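Local structure of alkaline phosphatase D (Bacillus subtilis, 2YEQ) at residues L145-G150 against V327-I332; Q180-R185 against A236-A241; W208-V213 against D277-R282; N302-G307 against P356-R361. The protein hydrolyses phosphate esters, acting as an alkaline phosphatase and phosphodiesterase at an active site that holds iron and calcium. All coordinates share one frame; numbering follows the deposited sequence.

Interaction 1: L145-G150 against V327-I332; sequences LVFHLG and VLAQQI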
# COMPACT_ATOMS: atom_id res chain seq x y z
N LEU A 145 13.68 1.04 2.82
CA LEU A 145 12.41 0.39 3.17
C LEU A 145 11.43 0.45 2.03
O LEU A 145 11.67 1.10 1.00
CB LEU A 145 11.83 0.92 4.49
CG LEU A 145 11.53 2.40 4.70
CD1 LEU A 145 10.21 2.73 4.11
CD2 LEU A 145 11.49 2.72 6.18
N VAL A 146 10.34 -0.31 2.18
CA VAL A 146 9.26 -0.35 1.23
C VAL A 146 7.95 -0.04 1.99
O VAL A 146 7.77 -0.50 3.13
CB VAL A 146 9.15 -1.73 0.56
CG1 VAL A 146 7.88 -1.86 -0.27
CG2 VAL A 146 10.38 -1.98 -0.32
N PHE A 147 7.07 0.73 1.34
CA PHE A 147 5.69 0.95 1.80
C PHE A 147 4.71 0.24 0.89
O PHE A 147 4.82 0.29 -0.32
CB PHE A 147 5.31 2.45 1.75
CG PHE A 147 5.98 3.28 2.78
CD1 PHE A 147 5.46 3.40 4.04
CD2 PHE A 147 7.14 4.00 2.47
CE1 PHE A 147 6.07 4.17 5.00
CE2 PHE A 147 7.76 4.80 3.44
CZ PHE A 147 7.22 4.88 4.69
N HIS A 148 3.73 -0.43 1.48
CA HIS A 148 2.61 -0.90 0.71
C HIS A 148 1.38 -0.12 1.16
O HIS A 148 1.13 0.03 2.35
CB HIS A 148 2.42 -2.41 0.83
CG HIS A 148 1.63 -2.99 -0.29
ND1 HIS A 148 0.26 -2.87 -0.37
CD2 HIS A 148 2.01 -3.65 -1.40
CE1 HIS A 148 -0.16 -3.43 -1.48
NE2 HIS A 148 0.88 -3.91 -2.13
N LEU A 149 0.64 0.41 0.20
CA LEU A 149 -0.44 1.38 0.47
C LEU A 149 -1.84 0.82 0.23
O LEU A 149 -2.82 1.58 0.24
CB LEU A 149 -0.27 2.63 -0.38
CG LEU A 149 1.06 3.38 -0.19
CD1 LEU A 149 1.06 4.65 -1.07
CD2 LEU A 149 1.35 3.69 1.26
N GLY A 150 -1.94 -0.49 -0.05
CA GLY A 150 -3.25 -1.20 -0.04
C GLY A 150 -3.52 -2.06 -1.26
O GLY A 150 -2.77 -2.03 -2.24
N VAL A 327 5.39 13.36 5.93
CA VAL A 327 4.89 12.47 4.88
C VAL A 327 3.58 11.84 5.35
O VAL A 327 3.48 11.44 6.50
CB VAL A 327 5.92 11.38 4.55
CG1 VAL A 327 5.44 10.47 3.38
CG2 VAL A 327 7.29 12.03 4.20
N LEU A 328 2.59 11.83 4.46
CA LEU A 328 1.35 11.09 4.64
C LEU A 328 1.37 9.87 3.73
O LEU A 328 1.21 9.97 2.53
CB LEU A 328 0.13 11.96 4.31
CG LEU A 328 -0.11 13.28 5.05
CD1 LEU A 328 -1.58 13.77 4.81
CD2 LEU A 328 0.24 13.13 6.49
N ALA A 329 1.62 8.71 4.30
CA ALA A 329 1.62 7.47 3.53
C ALA A 329 0.20 6.92 3.66
O ALA A 329 -0.17 6.45 4.73
CB ALA A 329 2.60 6.50 4.13
N GLN A 330 -0.56 6.97 2.59
CA GLN A 330 -1.99 6.68 2.67
C GLN A 330 -2.52 6.12 1.37
O GLN A 330 -1.74 5.79 0.47
CB GLN A 330 -2.76 7.91 3.17
CG GLN A 330 -2.64 9.14 2.29
CD GLN A 330 -3.70 9.19 1.23
OE1 GLN A 330 -4.90 9.03 1.53
NE2 GLN A 330 -3.28 9.33 -0.01
N GLN A 331 -3.85 5.98 1.26
CA GLN A 331 -4.45 5.10 0.28
C GLN A 331 -4.95 5.71 -0.99
O GLN A 331 -4.83 5.10 -2.07
CB GLN A 331 -5.66 4.37 0.93
CG GLN A 331 -5.31 3.42 2.06
CD GLN A 331 -4.88 4.08 3.36
OE1 GLN A 331 -5.23 5.24 3.66
NE2 GLN A 331 -4.13 3.32 4.17
N ILE A 332 -5.58 6.88 -0.87
CA ILE A 332 -6.47 7.36 -1.92
C ILE A 332 -6.12 8.78 -2.42
O ILE A 332 -5.43 9.55 -1.76
CB ILE A 332 -7.95 7.32 -1.42
CG1 ILE A 332 -8.07 7.93 -0.04
CG2 ILE A 332 -8.51 5.85 -1.44
CD1 ILE A 332 -9.51 8.34 0.35
O HOH W 1 -4.18 2.25 -2.00
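L149 meets segment 327-332 with its isobutyl group: its CG is anti to its own carbonyl carbon (chi1 -58°) and its CD1 anti to CA (chi2 -178°), which lays CD1 3.4 Å from Q330 O. The second methyl, CD2, rests 4.2 Å from A329 CB. That same alanine methyl is also approached obliquely by the ring of F147, CD1 to CB 4.2 Å, so A329 touches both large side chains. Nothing bonds directly across the gap; instead one water donates to L149 O at 2.7 Å and to Q331 O at 2.9 Å, tying the two carbonyls together. Q331 lays its CG 3.6 Å from L149 O and carries its amide off to T278 OG1 and L276 O. Q330 folds back on its own chain: NE2 donates to I332 O at 2.8 Å, while OE1 takes I332 N in a longer bond from above the amide plane. The contact lies between the two central sheets. Strand 145-148 runs between 117-122 and 203-206 in one, strand 325-329 between 271-275 and 374-378 in the other, and L149 touches F121 of the first sheet and L377 of the second.

Interaction 2: Q180-R185 against A236-A241; sequences QDYRNR and AAAYQA. With EDO (1,2-ethanediol), chain B; EDO (1,2-ethanediol), chain O; EDO (1,2-ethanediol), chain C.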
# COMPACT_ATOMS: atom_id res chain seq x y z
N GLN A 180 -10.65 -18.66 7.09
CA GLN A 180 -9.87 -19.61 6.30
C GLN A 180 -9.79 -19.13 4.85
O GLN A 180 -8.75 -19.22 4.23
CB GLN A 180 -10.45 -21.04 6.41
CG GLN A 180 -9.41 -22.16 6.41
CD GLN A 180 -8.21 -21.90 7.34
OE1 GLN A 180 -8.36 -21.56 8.51
NE2 GLN A 180 -7.01 -22.04 6.78
N ASP A 181 -10.90 -18.64 4.30
CA ASP A 181 -10.93 -18.08 2.96
C ASP A 181 -9.85 -16.95 2.81
O ASP A 181 -9.12 -16.92 1.82
CB ASP A 181 -12.28 -17.44 2.62
CG ASP A 181 -13.45 -18.43 2.51
OD1 ASP A 181 -13.25 -19.65 2.33
OD2 ASP A 181 -14.60 -17.93 2.54
N TYR A 182 -9.80 -16.04 3.77
CA TYR A 182 -8.84 -14.92 3.74
C TYR A 182 -7.40 -15.39 3.89
O TYR A 182 -6.49 -14.87 3.24
CB TYR A 182 -9.17 -13.86 4.82
CG TYR A 182 -10.23 -12.91 4.36
CD1 TYR A 182 -9.90 -11.79 3.59
CD2 TYR A 182 -11.57 -13.13 4.68
CE1 TYR A 182 -10.89 -10.91 3.13
CE2 TYR A 182 -12.57 -12.27 4.23
CZ TYR A 182 -12.23 -11.16 3.46
OH TYR A 182 -13.23 -10.32 3.03
N ARG A 183 -7.18 -16.35 4.77
CA ARG A 183 -5.85 -16.93 4.97
C ARG A 183 -5.34 -17.57 3.67
O ARG A 183 -4.17 -17.36 3.28
CB ARG A 183 -5.86 -17.97 6.09
CG ARG A 183 -5.92 -17.41 7.47
CD ARG A 183 -6.23 -18.55 8.47
NE ARG A 183 -5.98 -18.16 9.84
CZ ARG A 183 -6.26 -18.89 10.90
NH1 ARG A 183 -6.83 -20.09 10.76
NH2 ARG A 183 -5.95 -18.46 12.09
N ASN A 184 -6.22 -18.33 3.01
CA ASN A 184 -5.86 -18.98 1.77
C ASN A 184 -5.60 -17.99 0.64
O ASN A 184 -4.72 -18.20 -0.21
CB ASN A 184 -6.90 -20.03 1.37
CG ASN A 184 -6.92 -21.23 2.31
OD1 ASN A 184 -5.97 -21.43 3.08
ND2 ASN A 184 -8.00 -22.02 2.28
N ARG A 185 -6.36 -16.90 0.61
CA ARG A 185 -6.12 -15.89 -0.41
C ARG A 185 -4.77 -15.19 -0.15
O ARG A 185 -4.02 -14.96 -1.10
CB ARG A 185 -7.24 -14.85 -0.42
CG ARG A 185 -7.10 -13.78 -1.48
CD ARG A 185 -7.13 -14.32 -2.87
NE ARG A 185 -8.23 -15.25 -3.18
CZ ARG A 185 -9.41 -14.93 -3.69
NH1 ARG A 185 -9.74 -13.66 -3.92
NH2 ARG A 185 -10.28 -15.92 -3.98
N ALA A 236 -13.58 -8.75 10.74
CA ALA A 236 -12.81 -9.43 11.76
C ALA A 236 -11.92 -10.55 11.16
O ALA A 236 -10.76 -10.68 11.54
CB ALA A 236 -13.74 -10.00 12.89
N ALA A 237 -12.48 -11.35 10.26
CA ALA A 237 -11.75 -12.42 9.58
C ALA A 237 -10.60 -11.84 8.72
O ALA A 237 -9.47 -12.33 8.78
CB ALA A 237 -12.68 -13.22 8.71
N ALA A 238 -10.91 -10.82 7.93
CA ALA A 238 -9.94 -10.15 7.04
C ALA A 238 -8.81 -9.50 7.81
O ALA A 238 -7.65 -9.62 7.42
CB ALA A 238 -10.65 -9.11 6.18
N TYR A 239 -9.14 -8.79 8.88
CA TYR A 239 -8.13 -8.14 9.69
C TYR A 239 -7.20 -9.14 10.38
O TYR A 239 -5.97 -8.89 10.45
CB TYR A 239 -8.75 -7.19 10.72
CG TYR A 239 -9.27 -5.86 10.19
CD1 TYR A 239 -9.27 -5.55 8.85
CD2 TYR A 239 -9.75 -4.90 11.08
CE1 TYR A 239 -9.74 -4.30 8.38
CE2 TYR A 239 -10.21 -3.67 10.64
CZ TYR A 239 -10.22 -3.37 9.30
OH TYR A 239 -10.68 -2.15 8.85
N GLN A 240 -7.76 -10.24 10.90
CA GLN A 240 -6.95 -11.29 11.51
C GLN A 240 -5.98 -11.90 10.48
O GLN A 240 -4.79 -12.04 10.76
CB GLN A 240 -7.80 -12.42 12.14
CG GLN A 240 -6.91 -13.46 12.86
CD GLN A 240 -7.66 -14.44 13.77
OE1 GLN A 240 -8.71 -14.13 14.36
NE2 GLN A 240 -7.08 -15.63 13.93
N ALA A 241 -6.48 -12.25 9.30
CA ALA A 241 -5.65 -12.84 8.23
C ALA A 241 -4.55 -11.88 7.79
O ALA A 241 -3.43 -12.31 7.48
CB ALA A 241 -6.48 -13.23 7.05
C1 EDO B . -11.22 -21.81 2.44
O1 EDO B . -12.01 -22.91 2.92
C2 EDO B . -11.36 -21.62 0.92
O2 EDO B . -10.12 -21.20 0.33
C1 EDO O . -15.64 -21.57 4.26
O1 EDO O . -15.51 -21.42 2.84
C2 EDO O . -14.28 -21.75 4.93
O2 EDO O . -14.37 -21.57 6.35
C1 EDO C . -10.18 -11.36 17.75
O1 EDO C . -10.05 -11.80 19.09
C2 EDO C . -9.60 -12.37 16.76
O2 EDO C . -9.04 -11.71 15.62
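The hydroxyl of Y182, whose ring packs on A238, is gripped by two groups: it donates to V213 O and accepts from R234 NE. With the phenol pinned at its far end, the ring stands against the helix of A236-A241 and offers one face to a methyl. A238 CB sits 3.8 Å from the ring centroid and 19° off the normal, a CH-pi contact displaced toward the rim; its nearest ring atom is Y182 CE1, at 3.5 Å. A237 CB comes up obliquely to Y182 CD2, at 4.2 Å. At the other end of the side chain, Y182 CB meets A241 CB at 3.6 Å, close to where the backbones draw nearest, with the CA atoms of R183 and A241 5.2 Å apart.

Beside this apolar strip runs a polar one. The R183 chain is extended from CG to NE and brings NH2 to 3.6 Å from Q240 NE2, with guanidinium and amide planes 74° apart. These two donors do not bond each other; E244 takes both side chains, accepting from R183 NE through OE1 and from Q240 NE2 through OE2. Within its own helix, R183 NH1 donates in plane to a lone pair of Q180 OE1, which steadies the guanidinium from another side.

The axes approach to 8.5 Å with a crossing angle of -36°. This is close helix-helix packing of two segments running in roughly the same direction, in which alanines line the facing helix and a tyrosine ring lays one face over the methyl of A238.

Interaction 3: W208-V213 against D277-R282; sequences WDDHEV and DTRQYR. With CA (calcium ion), chain D; CA (calcium ion), chain E.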
# COMPACT_ATOMS: atom_id res chain seq x y z
N TRP A 208 -3.42 -0.91 4.71
CA TRP A 208 -4.37 -1.56 3.79
C TRP A 208 -5.24 -0.52 3.13
O TRP A 208 -5.28 0.62 3.57
CB TRP A 208 -5.25 -2.57 4.55
CG TRP A 208 -5.87 -2.08 5.80
CD1 TRP A 208 -6.43 -0.85 6.02
CD2 TRP A 208 -6.01 -2.81 7.02
NE1 TRP A 208 -6.90 -0.78 7.32
CE2 TRP A 208 -6.66 -1.97 7.95
CE3 TRP A 208 -5.67 -4.11 7.41
CZ2 TRP A 208 -6.95 -2.37 9.25
CZ3 TRP A 208 -5.95 -4.51 8.70
CH2 TRP A 208 -6.60 -3.64 9.61
N ASP A 209 -5.94 -0.92 2.08
CA ASP A 209 -7.04 -0.14 1.54
C ASP A 209 -8.30 -1.03 1.58
O ASP A 209 -8.50 -1.72 2.59
CB ASP A 209 -6.76 0.42 0.13
CG ASP A 209 -7.78 1.49 -0.30
OD1 ASP A 209 -8.23 2.29 0.57
OD2 ASP A 209 -8.16 1.48 -1.53
N ASP A 210 -9.12 -1.03 0.54
CA ASP A 210 -10.43 -1.72 0.63
C ASP A 210 -10.38 -3.20 0.36
O ASP A 210 -11.06 -3.97 1.05
CB ASP A 210 -11.53 -1.08 -0.25
CG ASP A 210 -11.10 -0.82 -1.67
OD1 ASP A 210 -9.87 -0.71 -1.93
OD2 ASP A 210 -11.99 -0.71 -2.54
N HIS A 211 -9.58 -3.62 -0.62
CA HIS A 211 -9.63 -4.98 -1.10
C HIS A 211 -9.02 -6.03 -0.19
O HIS A 211 -9.25 -7.22 -0.41
CB HIS A 211 -9.09 -5.08 -2.51
CG HIS A 211 -10.03 -4.55 -3.56
ND1 HIS A 211 -11.20 -5.20 -3.90
CD2 HIS A 211 -9.93 -3.48 -4.38
CE1 HIS A 211 -11.77 -4.55 -4.91
NE2 HIS A 211 -11.03 -3.49 -5.20
N GLU A 212 -8.32 -5.60 0.86
CA GLU A 212 -7.96 -6.52 1.93
C GLU A 212 -9.23 -7.07 2.66
O GLU A 212 -9.12 -8.06 3.38
CB GLU A 212 -7.08 -5.83 2.94
CG GLU A 212 -5.63 -5.74 2.47
CD GLU A 212 -5.26 -4.47 1.70
OE1 GLU A 212 -6.13 -3.68 1.24
OE2 GLU A 212 -4.01 -4.28 1.52
N VAL A 213 -10.37 -6.37 2.52
CA VAL A 213 -11.67 -6.86 3.03
C VAL A 213 -12.64 -7.04 1.90
O VAL A 213 -12.96 -8.17 1.51
CB VAL A 213 -12.26 -5.98 4.12
CG1 VAL A 213 -13.48 -6.74 4.79
CG2 VAL A 213 -11.21 -5.59 5.15
N ASP A 277 -4.84 5.28 8.00
CA ASP A 277 -5.88 4.28 7.73
C ASP A 277 -7.16 5.02 7.41
O ASP A 277 -7.84 5.53 8.30
CB ASP A 277 -6.00 3.39 8.98
CG ASP A 277 -7.04 2.25 8.83
OD1 ASP A 277 -7.77 2.19 7.82
OD2 ASP A 277 -7.08 1.42 9.76
N THR A 278 -7.48 5.11 6.12
CA THR A 278 -8.61 5.86 5.65
C THR A 278 -9.82 4.97 5.34
O THR A 278 -10.78 5.44 4.73
CB THR A 278 -8.25 6.70 4.39
OG1 THR A 278 -7.82 5.83 3.31
CG2 THR A 278 -7.12 7.75 4.73
N ARG A 279 -9.75 3.69 5.73
CA ARG A 279 -10.88 2.76 5.59
C ARG A 279 -11.60 2.45 6.87
O ARG A 279 -12.83 2.39 6.87
CB ARG A 279 -10.43 1.40 5.02
CG ARG A 279 -10.17 1.42 3.55
CD ARG A 279 -11.37 1.63 2.71
NE ARG A 279 -10.95 1.95 1.35
CZ ARG A 279 -11.71 2.46 0.39
NH1 ARG A 279 -13.03 2.69 0.57
NH2 ARG A 279 -11.16 2.75 -0.77
N GLN A 280 -10.85 2.16 7.93
CA GLN A 280 -11.43 1.52 9.12
C GLN A 280 -12.45 2.40 9.90
O GLN A 280 -13.32 1.88 10.64
CB GLN A 280 -10.31 1.08 10.05
CG GLN A 280 -10.77 0.23 11.24
CD GLN A 280 -9.64 -0.30 12.07
OE1 GLN A 280 -8.43 -0.17 11.72
NE2 GLN A 280 -9.99 -0.92 13.16
N TYR A 281 -12.29 3.72 9.76
CA TYR A 281 -13.06 4.69 10.53
C TYR A 281 -13.88 5.64 9.68
O TYR A 281 -14.62 6.45 10.22
CB TYR A 281 -12.13 5.50 11.42
CG TYR A 281 -11.05 4.70 12.09
CD1 TYR A 281 -11.31 3.90 13.19
CD2 TYR A 281 -9.74 4.75 11.60
CE1 TYR A 281 -10.30 3.16 13.79
CE2 TYR A 281 -8.74 4.02 12.18
CZ TYR A 281 -9.00 3.23 13.28
OH TYR A 281 -7.95 2.52 13.85
N ARG A 282 -13.79 5.53 8.36
CA ARG A 282 -14.41 6.50 7.51
C ARG A 282 -15.94 6.42 7.48
O ARG A 282 -16.53 5.32 7.59
CB ARG A 282 -13.88 6.43 6.08
CG ARG A 282 -14.17 5.13 5.34
CD ARG A 282 -14.39 5.38 3.89
NE ARG A 282 -13.13 5.52 3.18
CZ ARG A 282 -13.02 5.84 1.90
NH1 ARG A 282 -14.10 6.15 1.18
NH2 ARG A 282 -11.81 5.87 1.33
CA CA D . -8.33 0.25 -3.46
CA CA E . -12.25 -0.00 -4.70
O HOH W 2 -7.00 2.47 4.77
O HOH W 3 -9.37 4.49 1.78
O HOH W 4 -5.78 0.50 -3.20
O HOH W 5 -12.56 0.55 -6.84
O HOH W 6 -11.37 2.12 -4.17
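Hydrogen bonding joins one end of the contact: W208 NE1 points in its ring plane to D277 OD1 at 3.1 Å and meets that oxygen from above the carboxylate plane. D277 CG is anti to the backbone N (chi1 -179°), which carries the carboxylate to the indole. The same OD1 accepts R279 N, an Asx turn, and Q280 N, which extends it to an Asx motif. An alanine in place of D277 would probably leave the indole N-H and these two backbone N-H groups without their shared acceptor. Ionic pairing holds the other end. R279 NE donates to D209 OD1 at 2.8 Å, the carboxylate and guanidinium planes 48° apart, while NH2 adds weak bonds to both oxygens. One guanidinium face carries D210 CB, the opposite one R282 NH2; D350 is the common salt-bridge partner of R279 and R282. One water donates to W208 O and D277 OD1, another to D209 OD1 and T278 OG1. Metal coordination comes last: D209 OD2 and D210 OD1 bind one calcium, D210 OD2 a second at 2.3 Å. D151 and D380 share the first ion, N215 and N216 the second. R279 is thus a second-shell residue, gripping D209 OD1 and so probably limiting rotation of the carboxylate whose OD2 holds calcium.

Interaction 4: N302-G307 against P356-R361; sequences NRTLLG and PAQRER. With PE5 (3,6,9,12,15,18,21,24-octaoxahexacosan-1-ol), chain F.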
# COMPACT_ATOMS: atom_id res chain seq x y z
N ASN A 302 -19.55 17.41 8.85
CA ASN A 302 -19.35 16.41 9.90
C ASN A 302 -18.69 15.14 9.41
O ASN A 302 -18.27 14.32 10.22
CB ASN A 302 -20.69 16.03 10.54
CG ASN A 302 -21.27 17.14 11.38
OD1 ASN A 302 -20.53 17.91 11.98
ND2 ASN A 302 -22.58 17.23 11.43
N ARG A 303 -18.67 14.93 8.11
CA ARG A 303 -18.19 13.67 7.57
C ARG A 303 -16.68 13.57 7.69
O ARG A 303 -15.98 14.57 7.48
CB ARG A 303 -18.60 13.53 6.13
CG ARG A 303 -20.08 13.21 5.99
CD ARG A 303 -20.51 13.19 4.56
NE ARG A 303 -20.00 12.02 3.86
CZ ARG A 303 -19.13 12.02 2.85
NH1 ARG A 303 -18.61 13.16 2.39
NH2 ARG A 303 -18.75 10.87 2.31
N THR A 304 -16.21 12.37 8.06
CA THR A 304 -14.81 12.10 8.36
C THR A 304 -14.28 10.95 7.48
O THR A 304 -15.06 10.10 7.02
CB THR A 304 -14.65 11.73 9.84
OG1 THR A 304 -13.26 11.73 10.17
CG2 THR A 304 -15.30 10.33 10.19
N LEU A 305 -12.98 10.99 7.19
CA LEU A 305 -12.25 9.85 6.60
C LEU A 305 -11.46 9.17 7.69
O LEU A 305 -11.41 7.95 7.76
CB LEU A 305 -11.25 10.27 5.52
CG LEU A 305 -11.56 10.17 4.05
CD1 LEU A 305 -10.32 10.70 3.28
CD2 LEU A 305 -11.91 8.76 3.57
N LEU A 306 -10.82 9.97 8.55
CA LEU A 306 -9.84 9.47 9.48
C LEU A 306 -10.45 9.07 10.78
O LEU A 306 -9.85 8.26 11.53
CB LEU A 306 -8.79 10.54 9.79
CG LEU A 306 -7.96 11.09 8.64
CD1 LEU A 306 -7.02 12.20 9.17
CD2 LEU A 306 -7.18 9.95 7.94
N GLY A 307 -11.60 9.66 11.11
CA GLY A 307 -12.13 9.58 12.45
C GLY A 307 -11.44 10.60 13.33
O GLY A 307 -10.31 11.02 13.04
N PRO A 356 -14.52 16.39 1.24
CA PRO A 356 -13.86 17.73 1.14
C PRO A 356 -13.69 18.47 2.45
O PRO A 356 -12.70 19.17 2.61
CB PRO A 356 -14.76 18.49 0.17
CG PRO A 356 -16.13 17.86 0.37
CD PRO A 356 -15.83 16.40 0.58
N ALA A 357 -14.61 18.30 3.40
CA ALA A 357 -14.46 18.97 4.69
C ALA A 357 -13.33 18.38 5.50
O ALA A 357 -12.58 19.09 6.17
CB ALA A 357 -15.76 18.94 5.50
N GLN A 358 -13.23 17.06 5.48
CA GLN A 358 -12.11 16.39 6.12
C GLN A 358 -10.80 16.93 5.51
O GLN A 358 -9.85 17.21 6.22
CB GLN A 358 -12.21 14.88 5.90
CG GLN A 358 -10.97 14.11 6.25
CD GLN A 358 -10.73 13.99 7.72
OE1 GLN A 358 -11.08 12.99 8.34
NE2 GLN A 358 -10.11 15.00 8.31
N ARG A 359 -10.76 17.04 4.19
CA ARG A 359 -9.53 17.53 3.55
C ARG A 359 -9.22 18.97 3.97
O ARG A 359 -8.07 19.30 4.27
CB ARG A 359 -9.60 17.42 2.03
CG ARG A 359 -8.23 17.65 1.39
CD ARG A 359 -8.24 17.34 -0.03
NE ARG A 359 -9.30 18.03 -0.72
CZ ARG A 359 -9.78 17.70 -1.90
NH1 ARG A 359 -9.29 16.68 -2.58
NH2 ARG A 359 -10.78 18.41 -2.43
N GLU A 360 -10.26 19.80 4.03
CA GLU A 360 -10.12 21.19 4.51
C GLU A 360 -9.52 21.28 5.89
O GLU A 360 -8.67 22.15 6.14
CB GLU A 360 -11.47 21.88 4.51
CG GLU A 360 -11.92 22.39 3.17
CD GLU A 360 -13.16 23.27 3.27
OE1 GLU A 360 -13.09 24.31 3.97
OE2 GLU A 360 -14.21 22.91 2.67
N ARG A 361 -9.93 20.39 6.80
CA ARG A 361 -9.39 20.42 8.15
C ARG A 361 -7.89 20.12 8.14
O ARG A 361 -7.12 20.76 8.87
CB ARG A 361 -10.13 19.46 9.10
CG ARG A 361 -11.59 19.88 9.41
CD ARG A 361 -12.18 19.02 10.52
NE ARG A 361 -12.57 17.66 10.10
CZ ARG A 361 -13.67 17.34 9.40
NH1 ARG A 361 -14.49 18.26 8.92
NH2 ARG A 361 -13.91 16.05 9.13
C48 PE5 F . -12.12 21.97 -4.03
C50 PE5 F . -13.11 21.04 -3.32
O1 PE5 F . -12.99 19.68 -3.79
C1 PE5 F . -14.06 19.18 -4.60
C2 PE5 F . -15.05 18.32 -3.80
O2 PE5 F . -16.27 19.00 -3.42
O HOH W 7 -15.41 15.32 4.85
O HOH W 8 -12.71 14.23 11.05
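Q358 and R361, on the first turns of helix 356-368, make a polar contact with the loop that leads into helix 308-320, at the partly buried flank of the domain. Q358 OE1 takes two successive backbone N-H groups: L305 N at 3.0 Å, in the amide plane on a lone pair, and L306 N at 3.0 Å, nearly straight at 168° but tilted from that plane. A bend at chi2 (73°) turns CD of Q358 toward the loop, and its NE2 goes to E311. A leucine in place of Q358 would probably leave the N-H groups of L305 and L306 without this acceptor and E311 without one of its donors. R361 reaches in alongside. Its NH2 donates to R303 O at 3.0 Å from within the guanidinium plane, NE pairs with E311, and one guanidinium face lies over A357 O and Q358 CA of its own helix. Two waters add bridges, one linking R303 O to Q358 N, the other T304 OG1 to R361 NH2. In the loop itself, T304 OG1 accepts from G307 N at 2.8 Å. This is an ST motif, and it ends at the glycine in the N-cap position of helix 308-320.

How the interactions relate
Interaction 3 holds calcium ligands of the iron- and calcium-containing active site, and the other three adjoin it. Interaction 1 lies 12 Å away, centre to centre, and joins it through Q331, whose OE1 is 2.7 Å from T278 OG1; the Q331 side chain is about 7 Å from calcium and about 10 Å from iron. Interaction 2 meets segment 208-213 where A238 CB comes 3.4 Å from E212 O, between the calcium ligands D210 and N215 in the chain. Interaction 4 packs on segment 277-282, with R282 CB 3.4 Å from L305 O. Interactions 2 and 4 stay apart, their centres 30 Å from each other. The side chain of D210, in interaction 3, is about 6 Å from the bound iron.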